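Long-range contacts in haloacid dehalogenase-like hydrolase (Bacteroides thetaiotaomicron, PDB 4JB3), which removes the phosphate from D-ribitol 5-phosphate and D-ribitol 1-phosphate, and also from a phosphorylated ribitylaminouracil of riboflavin synthesis: residues N26-F31 / T189-D194; V126-N131 / D157-S162. One frame throughout, in Å; residues are numbered along the deposited sequence.

Both contacts belong to one parallel sheet of five strands, in the order 158-161, 125-130, 26-29, 189-192, 208-210. Contact 1 joins strands 26-29 and 189-192, and contact 2 joins strands 125-130 and 158-161. Their centres lie about 9 Å apart. Strands 26-29 and 125-130 are neighbours, so the two contacts touch directly, for example through F29 N and Y127 O. Along the chain contact 2 is nested inside the long loop that contact 1 closes. The C-terminal ends of these strands gather D30, S130, D193 and D194 together. This is where a HAD hydrolase has its metal and phosphate site. S130 OG is 2.7 Å from D30 OD1 there.

Contact 1. Residues N26-F31 / T189-D194; sequences NIVFDF and TLFVDD. With NA (sodium ion), chain B.
N26 to F29 pair in parallel with T189 to V192 at the heart of the HAD Rossmann-like sheet. The strands run 15° apart. L190 N bonds to N26 O, V28 N to L190 O, V192 N to V28 O and D30 N to V192 O.

The whole contact is buried, but the strand part is packed by apolar groups, while the far end is polar and wet. V28 lies on the same sheet face as T189 and F191. Its CG1, anti to the backbone N (chi1 178°), reaches F191 CD1 at 3.9 Å. V28 CG2 turns the other way and meets T189 CG2 at 3.6 Å. On the other face I27, F29 and L190 pack against helix 219-226, while V192 meets V34 of helix 31-35. F29 CD1 lies 3.9 Å from V192 CB, and I27 CG2 lies over one face of the F29 ring, near its rim.

At the start of the strands N26 ND2 donates to T189 OG1 at 3.1 Å, with OG1 a little out of the N26 amide plane. T189 OG1 is also bonded to I185 O. With an alanine in place of T189, both OG1 and CG2 are gone, which would probably leave N26 ND2 and I185 O without this partner and open a gap beside V28 CG2.

At the far end D30, the nucleophile by similarity, and D194 each give a sodium ion one carboxylate oxygen. G32 O and two waters complete its ligands. The magnesium cofactor probably binds here. The carboxylates of D30 and D193 lie close, their planes 31° apart, and K169 forms salt bridges to both. Water 2 donates to D194 OD2, while water 1 donates to D193 OD1 at 2.8 Å. Water 1 lies 2.4 Å from NA.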
# COMPACT_ATOMS: atom_id res chain seq x y z
N ASN A 26 -3.43 5.43 -16.95
CA ASN A 26 -2.59 5.20 -15.78
C ASN A 26 -3.38 4.53 -14.68
O ASN A 26 -4.58 4.78 -14.54
CB ASN A 26 -2.05 6.52 -15.22
CG ASN A 26 -1.64 7.48 -16.31
OD1 ASN A 26 -0.64 7.28 -17.00
ND2 ASN A 26 -2.42 8.55 -16.47
N ILE A 27 -2.71 3.69 -13.89
CA ILE A 27 -3.36 3.03 -12.76
C ILE A 27 -2.48 3.22 -11.54
O ILE A 27 -1.28 2.96 -11.60
CB ILE A 27 -3.60 1.52 -13.01
CG1 ILE A 27 -4.40 1.31 -14.30
CG2 ILE A 27 -4.33 0.89 -11.83
CD1 ILE A 27 -4.54 -0.14 -14.73
N VAL A 28 -3.08 3.69 -10.45
CA VAL A 28 -2.37 3.94 -9.20
C VAL A 28 -2.94 2.99 -8.16
O VAL A 28 -4.14 3.05 -7.87
CB VAL A 28 -2.55 5.40 -8.73
CG1 VAL A 28 -1.85 5.64 -7.39
CG2 VAL A 28 -2.00 6.38 -9.78
N PHE A 29 -2.10 2.11 -7.62
CA PHE A 29 -2.50 1.14 -6.61
C PHE A 29 -2.00 1.51 -5.22
O PHE A 29 -0.87 1.99 -5.07
CB PHE A 29 -1.88 -0.23 -6.91
CG PHE A 29 -2.45 -0.94 -8.10
CD1 PHE A 29 -3.63 -1.67 -8.01
CD2 PHE A 29 -1.78 -0.91 -9.32
CE1 PHE A 29 -4.15 -2.35 -9.12
CE2 PHE A 29 -2.28 -1.58 -10.42
CZ PHE A 29 -3.47 -2.30 -10.32
N ASP A 30 -2.80 1.23 -4.20
CA ASP A 30 -2.30 1.16 -2.84
C ASP A 30 -1.60 -0.20 -2.67
O ASP A 30 -1.78 -1.11 -3.50
CB ASP A 30 -3.46 1.27 -1.86
CG ASP A 30 -3.00 1.54 -0.44
OD1 ASP A 30 -1.80 1.79 -0.21
OD2 ASP A 30 -3.86 1.51 0.46
N PHE A 31 -0.81 -0.34 -1.61
CA PHE A 31 -0.12 -1.59 -1.31
C PHE A 31 -1.02 -2.43 -0.38
O PHE A 31 -1.73 -3.33 -0.85
CB PHE A 31 1.24 -1.30 -0.68
CG PHE A 31 2.06 -2.53 -0.38
CD1 PHE A 31 2.48 -3.37 -1.40
CD2 PHE A 31 2.40 -2.84 0.93
CE1 PHE A 31 3.22 -4.50 -1.12
CE2 PHE A 31 3.16 -3.97 1.22
CZ PHE A 31 3.56 -4.80 0.19
N THR A 189 -6.75 8.52 -15.02
CA THR A 189 -6.04 7.68 -14.06
C THR A 189 -7.03 6.99 -13.15
O THR A 189 -7.94 7.63 -12.60
CB THR A 189 -5.09 8.53 -13.21
OG1 THR A 189 -4.20 9.24 -14.07
CG2 THR A 189 -4.29 7.66 -12.26
N LEU A 190 -6.87 5.67 -12.99
CA LEU A 190 -7.69 4.91 -12.06
C LEU A 190 -6.94 4.70 -10.76
O LEU A 190 -5.85 4.10 -10.74
CB LEU A 190 -8.06 3.55 -12.65
CG LEU A 190 -9.01 2.73 -11.75
CD1 LEU A 190 -10.41 3.34 -11.70
CD2 LEU A 190 -9.08 1.31 -12.26
N PHE A 191 -7.52 5.19 -9.67
CA PHE A 191 -6.95 5.07 -8.35
C PHE A 191 -7.64 3.92 -7.63
O PHE A 191 -8.85 3.92 -7.48
CB PHE A 191 -7.12 6.38 -7.58
CG PHE A 191 -6.65 6.33 -6.15
CD1 PHE A 191 -5.36 5.91 -5.82
CD2 PHE A 191 -7.49 6.74 -5.13
CE1 PHE A 191 -4.94 5.89 -4.49
CE2 PHE A 191 -7.07 6.72 -3.81
CZ PHE A 191 -5.80 6.30 -3.49
N VAL A 192 -6.85 2.93 -7.20
CA VAL A 192 -7.34 1.70 -6.59
C VAL A 192 -6.90 1.62 -5.13
O VAL A 192 -5.72 1.44 -4.86
CB VAL A 192 -6.83 0.46 -7.35
CG1 VAL A 192 -7.50 -0.80 -6.81
CG2 VAL A 192 -7.07 0.59 -8.85
N ASP A 193 -7.85 1.73 -4.21
CA ASP A 193 -7.53 1.84 -2.79
C ASP A 193 -8.71 1.28 -2.02
O ASP A 193 -9.86 1.54 -2.38
CB ASP A 193 -7.29 3.32 -2.43
CG ASP A 193 -6.60 3.51 -1.09
OD1 ASP A 193 -7.06 2.95 -0.07
OD2 ASP A 193 -5.58 4.24 -1.04
N ASP A 194 -8.44 0.51 -0.97
CA ASP A 194 -9.53 -0.06 -0.19
C ASP A 194 -10.10 0.90 0.85
O ASP A 194 -11.14 0.60 1.47
CB ASP A 194 -9.10 -1.36 0.50
CG ASP A 194 -7.94 -1.16 1.46
OD1 ASP A 194 -6.94 -0.55 1.04
OD2 ASP A 194 -8.03 -1.61 2.63
NA NA B . -4.94 0.24 1.96
O HOH W 1 -6.09 2.29 2.43
O HOH W 2 -5.84 -0.52 4.01

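Contact 2. Residues V126-N131 / D157-S162; sequences VYLLSN and DKLYLS
V126 to S130 runs parallel to K158 to L161, 12° apart, and backbone bonds continue to S162 N, which donates to S130 O at 2.9 Å. At the start D157 takes hold of V126 twice. Its N donates to V126 O, and its OD2 accepts from V126 N at 2.9 Å, nearly along the C-O axis. D157 OD1 forms a salt bridge with R121.

On one face the Y127 and Y160 side chains run alongside each other in the same direction. Y127 CD1 meets the edge of the Y160 ring, in its plane, 3.9 Å from CE2. L128 O is also at that edge. K158 CG lies over one face of this ring, toward its rim, and L129 CD1 rests on Y160 CB at 3.7 Å. Helix 172-182 covers this face.

On the other face L128 is wedged against L159. Its CG is anti to the backbone N (chi1 -169°), which brings CD2 to both L159 CD2 and L161 CD2. L128 CB and L159 CD2 are tight at 3.4 Å. L128 touches F31 and I35 of helix 31-35.

The strands are the two ends of a beta-alpha-beta crossover through helix 134-140, part of the Rossmann-like HAD core.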
# COMPACT_ATOMS: atom_id res chain seq x y z
N VAL A 126 1.79 2.26 -14.48
CA VAL A 126 1.34 1.76 -13.20
C VAL A 126 2.18 2.40 -12.10
O VAL A 126 3.41 2.40 -12.17
CB VAL A 126 1.46 0.23 -13.13
CG1 VAL A 126 1.10 -0.29 -11.75
CG2 VAL A 126 0.58 -0.40 -14.21
N TYR A 127 1.51 2.93 -11.09
CA TYR A 127 2.19 3.55 -9.96
C TYR A 127 1.68 3.03 -8.65
O TYR A 127 0.54 2.56 -8.56
CB TYR A 127 2.00 5.07 -9.99
CG TYR A 127 2.43 5.71 -11.28
CD1 TYR A 127 3.77 5.97 -11.52
CD2 TYR A 127 1.51 6.04 -12.26
CE1 TYR A 127 4.17 6.54 -12.69
CE2 TYR A 127 1.90 6.62 -13.44
CZ TYR A 127 3.24 6.87 -13.65
OH TYR A 127 3.65 7.45 -14.83
N LEU A 128 2.50 3.12 -7.62
CA LEU A 128 2.05 2.82 -6.27
C LEU A 128 1.95 4.12 -5.51
O LEU A 128 2.81 5.00 -5.64
CB LEU A 128 3.04 1.90 -5.56
CG LEU A 128 2.58 1.29 -4.23
CD1 LEU A 128 1.88 -0.04 -4.48
CD2 LEU A 128 3.75 1.11 -3.26
N LEU A 129 0.89 4.26 -4.71
CA LEU A 129 0.79 5.41 -3.80
C LEU A 129 0.30 4.85 -2.49
O LEU A 129 -0.85 4.39 -2.39
CB LEU A 129 -0.18 6.46 -4.35
CG LEU A 129 -0.48 7.67 -3.47
CD1 LEU A 129 0.76 8.54 -3.27
CD2 LEU A 129 -1.63 8.51 -4.04
N SER A 130 1.17 4.85 -1.47
CA SER A 130 0.85 4.10 -0.27
C SER A 130 1.37 4.70 1.01
O SER A 130 2.49 5.26 1.06
CB SER A 130 1.35 2.66 -0.40
OG SER A 130 0.80 1.85 0.63
N ASN A 131 0.57 4.57 2.06
CA ASN A 131 1.04 4.77 3.41
C ASN A 131 1.84 3.57 3.85
O ASN A 131 1.32 2.45 3.96
CB ASN A 131 -0.12 4.94 4.37
CG ASN A 131 -0.87 6.22 4.16
OD1 ASN A 131 -0.44 7.09 3.41
ND2 ASN A 131 -2.02 6.34 4.82
N ASP A 157 5.95 1.53 -12.40
CA ASP A 157 6.89 2.47 -12.98
C ASP A 157 7.58 3.29 -11.90
O ASP A 157 8.78 3.58 -12.01
CB ASP A 157 6.17 3.37 -13.98
CG ASP A 157 5.71 2.60 -15.21
OD1 ASP A 157 6.57 2.17 -16.00
OD2 ASP A 157 4.49 2.41 -15.38
N LYS A 158 6.84 3.65 -10.86
CA LYS A 158 7.40 4.38 -9.72
C LYS A 158 6.57 4.15 -8.47
O LYS A 158 5.35 3.99 -8.55
CB LYS A 158 7.49 5.88 -10.02
CG LYS A 158 8.15 6.70 -8.91
CD LYS A 158 8.64 8.05 -9.41
CE LYS A 158 9.28 8.85 -8.29
NZ LYS A 158 9.93 10.10 -8.82
N LEU A 159 7.25 4.13 -7.32
CA LEU A 159 6.62 4.03 -6.00
C LEU A 159 6.57 5.40 -5.33
O LEU A 159 7.60 6.07 -5.20
CB LEU A 159 7.44 3.10 -5.10
CG LEU A 159 7.66 1.66 -5.55
CD1 LEU A 159 8.56 0.93 -4.56
CD2 LEU A 159 6.35 0.97 -5.60
N TYR A 160 5.38 5.80 -4.89
CA TYR A 160 5.23 7.01 -4.09
C TYR A 160 4.88 6.58 -2.68
O TYR A 160 3.77 6.10 -2.40
CB TYR A 160 4.16 7.93 -4.68
CG TYR A 160 4.53 8.45 -6.05
CD1 TYR A 160 5.29 9.59 -6.19
CD2 TYR A 160 4.16 7.76 -7.21
CE1 TYR A 160 5.66 10.07 -7.44
CE2 TYR A 160 4.52 8.24 -8.47
CZ TYR A 160 5.27 9.38 -8.58
OH TYR A 160 5.63 9.85 -9.82
N LEU A 161 5.85 6.76 -1.78
CA LEU A 161 5.79 6.20 -0.43
C LEU A 161 5.64 7.32 0.58
O LEU A 161 6.44 8.26 0.59
CB LEU A 161 7.08 5.42 -0.14
CG LEU A 161 7.45 4.35 -1.19
CD1 LEU A 161 8.77 3.68 -0.83
CD2 LEU A 161 6.33 3.32 -1.28
N SER A 162 4.63 7.21 1.44
CA SER A 162 4.33 8.27 2.41
C SER A 162 5.55 8.74 3.20
O SER A 162 5.75 9.94 3.38
CB SER A 162 3.24 7.80 3.37
OG SER A 162 3.68 6.66 4.09